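Local coordinates for DNA-binding protein (Silicibacter pomeroyi, PDB 3EUS), which probably binds DNA through a helix-turn-helix domain of the XRE/Cro-C1 type, at residues Q41-K46 against A60-A65; A31-R36 against A64-L69. All coordinates share one frame; numbering follows the deposited sequence.

Interaction 1 (Q41-K46 against A60-A65); sequences QSFVAK and AKWMAA
Val44 and Trp62 mark the closest approach of the two helical segments 41-46 and 60-65, yet their CA atoms stay 9.2 Å apart, a separation bridged by side chains with no hydrogen bond from one segment to the other. Trp62 does most of the bridging. With CG anti to the backbone N (chi1 -177°), its indole reaches across to helix 41-48 and presents the outer rim of the six-membered ring. There Trp62 CH2 meets Val44 CG1 at 3.7 Å, approaching obliquely, while Val44 CG2 lies 4.1 Å from Trp62 CZ3. The carbonyl oxygen of Val44 sits in the indole plane at the ring's edge, 3.9 Å from Trp62 CH2. Phe43 comes alongside, its side chain running opposite to the indole, and places CE2 3.9 Å from Trp62 CZ3, near the indole plane. In the helix-turn-helix fold of the Cro/C1 family, helix 41-48 follows helix 30-36 as the probable recognition helix, and the indole packs against its inner side. The pyrrole end of the indole is fixed separately: Trp62 NE1 donates to Leu19 O of helix 10-25, and Leu33 of helix 30-36 also touches the ring. With an alanine in place of Trp62, the space between Phe43 and Val44 and helix 56-65 would probably be left unfilled and Leu19 O would lose this donor. Phe43 also forms a cation-pi contact with Lys39.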
loop_
_atom_site.group_PDB
_atom_site.type_symbol
_atom_site.label_atom_id
_atom_site.label_comp_id
_atom_site.label_asym_id
_atom_site.label_seq_id
_atom_site.Cartn_x
_atom_site.Cartn_y
_atom_site.Cartn_z
ATOM N N GLN A 41 -5.760 -14.644 -13.575
ATOM C CA GLN A 41 -4.986 -13.687 -14.374
ATOM C C GLN A 41 -5.617 -12.290 -14.398
ATOM O O GLN A 41 -4.903 -11.259 -14.401
ATOM C CB GLN A 41 -4.794 -14.243 -15.775
ATOM C CG GLN A 41 -4.135 -13.326 -16.778
ATOM C CD GLN A 41 -4.039 -13.918 -18.186
ATOM O OE1 GLN A 41 -3.878 -15.133 -18.374
ATOM N NE2 GLN A 41 -4.129 -13.049 -19.187
ATOM N N SER A 42 -6.951 -12.264 -14.428
ATOM C CA SER A 42 -7.744 -11.017 -14.439
ATOM C C SER A 42 -7.452 -10.091 -13.270
ATOM O O SER A 42 -7.528 -8.876 -13.417
ATOM C CB SER A 42 -9.256 -11.331 -14.509
ATOM O OG SER A 42 -9.752 -11.886 -13.293
ATOM N N PHE A 43 -7.058 -10.644 -12.124
ATOM C CA PHE A 43 -6.656 -9.823 -10.997
ATOM C C PHE A 43 -5.464 -8.940 -11.314
ATOM O O PHE A 43 -5.524 -7.723 -11.093
ATOM C CB PHE A 43 -6.369 -10.698 -9.753
ATOM C CG PHE A 43 -5.759 -9.942 -8.598
ATOM C CD1 PHE A 43 -6.552 -9.203 -7.738
ATOM C CD2 PHE A 43 -4.403 -9.997 -8.353
ATOM C CE1 PHE A 43 -5.998 -8.532 -6.656
ATOM C CE2 PHE A 43 -3.831 -9.321 -7.251
ATOM C CZ PHE A 43 -4.610 -8.573 -6.419
ATOM N N VAL A 44 -4.418 -9.552 -11.871
ATOM C CA VAL A 44 -3.217 -8.847 -12.271
ATOM C C VAL A 44 -3.525 -7.828 -13.382
ATOM O O VAL A 44 -3.136 -6.665 -13.251
ATOM C CB VAL A 44 -2.107 -9.798 -12.675
ATOM C CG1 VAL A 44 -0.849 -9.028 -13.254
ATOM C CG2 VAL A 44 -1.701 -10.640 -11.438
ATOM N N ALA A 45 -4.227 -8.253 -14.420
ATOM C CA ALA A 45 -4.582 -7.313 -15.511
ATOM C C ALA A 45 -5.373 -6.119 -14.974
ATOM O O ALA A 45 -5.096 -4.953 -15.336
ATOM C CB ALA A 45 -5.384 -8.012 -16.621
ATOM N N LYS A 46 -6.349 -6.392 -14.129
ATOM C CA LYS A 46 -7.201 -5.346 -13.608
ATOM C C LYS A 46 -6.464 -4.387 -12.698
ATOM O O LYS A 46 -6.652 -3.161 -12.791
ATOM C CB LYS A 46 -8.432 -5.901 -12.911
ATOM C CG LYS A 46 -9.472 -6.397 -13.889
ATOM C CD LYS A 46 -10.623 -7.110 -13.171
ATOM C CE LYS A 46 -11.776 -7.395 -14.124
ATOM N NZ LYS A 46 -13.029 -7.696 -13.412
ATOM N N ALA A 60 1.990 -5.834 -0.548
ATOM C CA ALA A 60 3.094 -6.586 0.029
ATOM C C ALA A 60 3.259 -7.917 -0.690
ATOM O O ALA A 60 4.388 -8.307 -1.039
ATOM C CB ALA A 60 2.866 -6.763 1.610
ATOM N N LYS A 61 2.162 -8.656 -0.890
ATOM C CA LYS A 61 2.282 -9.960 -1.491
ATOM C C LYS A 61 2.752 -9.875 -2.963
ATOM O O LYS A 61 3.526 -10.702 -3.437
ATOM C CB LYS A 61 0.954 -10.699 -1.385
ATOM C CG LYS A 61 0.573 -11.140 0.098
ATOM C CD LYS A 61 -0.850 -11.659 0.123
ATOM C CE LYS A 61 -1.284 -12.173 1.528
ATOM N NZ LYS A 61 -2.655 -12.809 1.567
ATOM N N TRP A 62 2.222 -8.920 -3.673
ATOM C CA TRP A 62 2.578 -8.682 -5.123
ATOM C C TRP A 62 4.080 -8.389 -5.197
ATOM O O TRP A 62 4.810 -8.962 -5.998
ATOM C CB TRP A 62 1.811 -7.463 -5.625
ATOM C CG TRP A 62 1.962 -7.087 -7.087
ATOM C CD1 TRP A 62 3.070 -6.578 -7.699
ATOM C CD2 TRP A 62 0.916 -7.031 -8.052
ATOM N NE1 TRP A 62 2.791 -6.260 -9.013
ATOM C CE2 TRP A 62 1.479 -6.535 -9.260
ATOM C CE3 TRP A 62 -0.427 -7.380 -8.037
ATOM C CZ2 TRP A 62 0.735 -6.398 -10.424
ATOM C CZ3 TRP A 62 -1.165 -7.206 -9.175
ATOM C CH2 TRP A 62 -0.572 -6.718 -10.370
ATOM N N MET A 63 4.557 -7.459 -4.367
ATOM C CA MET A 63 5.949 -7.065 -4.439
ATOM C C MET A 63 6.874 -8.208 -4.043
ATOM O O MET A 63 7.886 -8.403 -4.657
ATOM C CB MET A 63 6.202 -5.782 -3.614
ATOM C CG MET A 63 5.496 -4.547 -4.239
ATOM S SD MET A 63 5.832 -4.123 -5.974
ATOM C CE MET A 63 7.608 -3.834 -5.947
ATOM N N ALA A 64 6.501 -8.982 -3.031
ATOM C CA ALA A 64 7.254 -10.168 -2.669
ATOM C C ALA A 64 7.282 -11.215 -3.754
ATOM O O ALA A 64 8.330 -11.858 -3.960
ATOM C CB ALA A 64 6.663 -10.833 -1.345
ATOM N N ALA A 65 6.169 -11.412 -4.423
ATOM C CA ALA A 65 6.095 -12.389 -5.540
ATOM C C ALA A 65 6.939 -11.952 -6.728
ATOM O O ALA A 65 7.370 -12.792 -7.510
ATOM C CB ALA A 65 4.623 -12.636 -5.989
#

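Interaction 2 (A31-R36 against A64-L69); sequences ADLAER and AACEGL
Arg36 and Ala65 form the polar half of this contact, where the last turn of helix 30-36 meets the C-terminal end of helix 56-65. The CA atoms of Arg36 and Ala65 are 6.4 Å apart. The arginine chain is extended from CG to NE, and it carries the guanidinium past the methyl of Ala65 to the backbone behind it. Arg36 NH1 donates to Ala65 O at 2.7 Å, nearly in line with the carbonyl bond (C=O...N 170°) and with the oxygen in the guanidinium plane, although the angle at the hydrogen is bent to 140°. Arg36 NH1 and Glu67 OE1 stand 5.0 Å apart, opposite charges that do not touch.

The apolar half lies deeper. Setting CG of Leu33 anti to its own N (chi1 177°) swings the branched end over to the helix end, where Leu33 CD1 packs against Ala65 CB at 3.5 Å and Leu33 CD1 and CD2 each lie 3.9 Å from Cys66 SG. Arg36 CB adds its own contact with Ala65 CB at 4.1 Å. Arg23 of helix 10-25 touches both Leu33 and Cys66.

The backbone turns off the helix in a Schellman motif, with Glu67 at positive phi, Glu67 N bonded to Ala64 O and Gly68 N to Met63 O. Ala65 O lies within this helix end, where the carbonyl groups are likely to carry extra negative potential. The positive guanidinium therefore pairs with a C-terminal carbonyl in a bond probably favoured by the helix dipole, over a small apolar patch.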
loop_
_atom_site.group_PDB
_atom_site.type_symbol
_atom_site.label_atom_id
_atom_site.label_comp_id
_atom_site.label_asym_id
_atom_site.label_seq_id
_atom_site.Cartn_x
_atom_site.Cartn_y
_atom_site.Cartn_z
ATOM N N ALA A 31 -0.243 -13.967 -16.048
ATOM C CA ALA A 31 -0.652 -15.298 -15.591
ATOM C C ALA A 31 0.282 -15.882 -14.524
ATOM O O ALA A 31 -0.201 -16.471 -13.545
ATOM C CB ALA A 31 -0.774 -16.274 -16.781
ATOM N N ASP A 32 1.592 -15.748 -14.771
ATOM C CA ASP A 32 2.664 -16.277 -13.906
ATOM C C ASP A 32 2.581 -15.634 -12.522
ATOM O O ASP A 32 2.665 -16.315 -11.489
ATOM C CB ASP A 32 4.035 -15.923 -14.485
ATOM C CG ASP A 32 4.430 -16.736 -15.713
ATOM O OD1 ASP A 32 3.942 -17.889 -15.907
ATOM O OD2 ASP A 32 5.320 -16.209 -16.445
ATOM N N LEU A 33 2.385 -14.312 -12.523
ATOM C CA LEU A 33 2.295 -13.554 -11.297
ATOM C C LEU A 33 1.005 -13.933 -10.568
ATOM O O LEU A 33 1.035 -14.152 -9.346
ATOM C CB LEU A 33 2.399 -12.030 -11.518
ATOM C CG LEU A 33 2.224 -11.194 -10.244
ATOM C CD1 LEU A 33 3.191 -11.638 -9.063
ATOM C CD2 LEU A 33 2.248 -9.636 -10.485
ATOM N N ALA A 34 -0.115 -14.009 -11.291
ATOM C CA ALA A 34 -1.385 -14.353 -10.656
ATOM C C ALA A 34 -1.288 -15.743 -9.997
ATOM O O ALA A 34 -1.775 -15.937 -8.893
ATOM C CB ALA A 34 -2.549 -14.290 -11.626
ATOM N N GLU A 35 -0.608 -16.660 -10.657
ATOM C CA GLU A 35 -0.472 -18.038 -10.143
ATOM C C GLU A 35 0.269 -17.964 -8.799
ATOM O O GLU A 35 -0.149 -18.578 -7.788
ATOM C CB GLU A 35 0.327 -18.911 -11.135
ATOM C CG GLU A 35 -0.478 -19.587 -12.233
ATOM C CD GLU A 35 -1.298 -20.781 -11.786
ATOM O OE1 GLU A 35 -0.774 -21.728 -11.146
ATOM O OE2 GLU A 35 -2.496 -20.794 -12.128
ATOM N N ARG A 36 1.319 -17.143 -8.751
ATOM C CA ARG A 36 2.098 -16.984 -7.517
ATOM C C ARG A 36 1.290 -16.337 -6.404
ATOM O O ARG A 36 1.567 -16.594 -5.230
ATOM C CB ARG A 36 3.364 -16.182 -7.716
ATOM C CG ARG A 36 4.404 -16.831 -8.588
ATOM C CD ARG A 36 5.605 -15.906 -8.691
ATOM N NE ARG A 36 6.691 -16.544 -9.410
ATOM C CZ ARG A 36 7.933 -16.069 -9.473
ATOM N NH1 ARG A 36 8.269 -14.926 -8.867
ATOM N NH2 ARG A 36 8.858 -16.757 -10.133
ATOM N N ALA A 64 6.501 -8.982 -3.031
ATOM C CA ALA A 64 7.254 -10.168 -2.669
ATOM C C ALA A 64 7.282 -11.215 -3.754
ATOM O O ALA A 64 8.330 -11.858 -3.960
ATOM C CB ALA A 64 6.663 -10.833 -1.345
ATOM N N ALA A 65 6.169 -11.412 -4.423
ATOM C CA ALA A 65 6.095 -12.389 -5.540
ATOM C C ALA A 65 6.939 -11.952 -6.728
ATOM O O ALA A 65 7.370 -12.792 -7.510
ATOM C CB ALA A 65 4.623 -12.636 -5.989
ATOM N N CYS A 66 7.189 -10.652 -6.835
ATOM C CA CYS A 66 8.041 -10.088 -7.890
ATOM C C CYS A 66 9.447 -9.892 -7.408
ATOM O O CYS A 66 10.235 -9.325 -8.134
ATOM C CB CYS A 66 7.498 -8.747 -8.356
ATOM S SG CYS A 66 5.846 -8.799 -9.196
ATOM N N GLU A 67 9.778 -10.381 -6.217
ATOM C CA GLU A 67 11.124 -10.204 -5.619
ATOM C C GLU A 67 11.521 -8.725 -5.664
ATOM O O GLU A 67 12.592 -8.351 -6.128
ATOM C CB GLU A 67 12.151 -11.090 -6.344
ATOM C CG GLU A 67 11.644 -12.491 -6.523
ATOM C CD GLU A 67 12.714 -13.379 -7.098
ATOM O OE1 GLU A 67 13.001 -13.288 -8.322
ATOM O OE2 GLU A 67 13.299 -14.134 -6.305
ATOM N N GLY A 68 10.612 -7.871 -5.224
ATOM C CA GLY A 68 10.853 -6.441 -5.288
ATOM C C GLY A 68 10.570 -5.782 -3.977
ATOM O O GLY A 68 10.264 -4.587 -3.944
ATOM N N LEU A 69 10.793 -6.496 -2.884
ATOM C CA LEU A 69 10.578 -5.883 -1.560
ATOM C C LEU A 69 11.658 -4.790 -1.361
ATOM O O LEU A 69 11.394 -3.782 -0.724
ATOM C CB LEU A 69 10.604 -6.907 -0.436
ATOM C CG LEU A 69 9.396 -7.840 -0.377
ATOM C CD1 LEU A 69 9.714 -8.971 0.636
ATOM C CD2 LEU A 69 8.160 -7.017 -0.042
#

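Interactions 1 and 2 tie the two successive helices of the helix-turn-helix, 41-48 and 30-36, to the same helix 56-65, the first through the Trp62 indole, the second through the helix's C-terminal end. Interaction 1 is wholly buried and apolar across its two segments; interaction 2 is partly buried, with Leu33 and Cys66 inside and an arginine-to-carbonyl hydrogen bond on the exposed side, at Arg36. Their centres lie 6 Å apart and the packing is continuous: Leu33 CD2 lies 3.4 Å from Trp62 CE2, and Ala34 CB touches Gln41 CA. Ala64 and Ala65 belong to both contacts, and Ala64 packs on Ala80 of the second subunit.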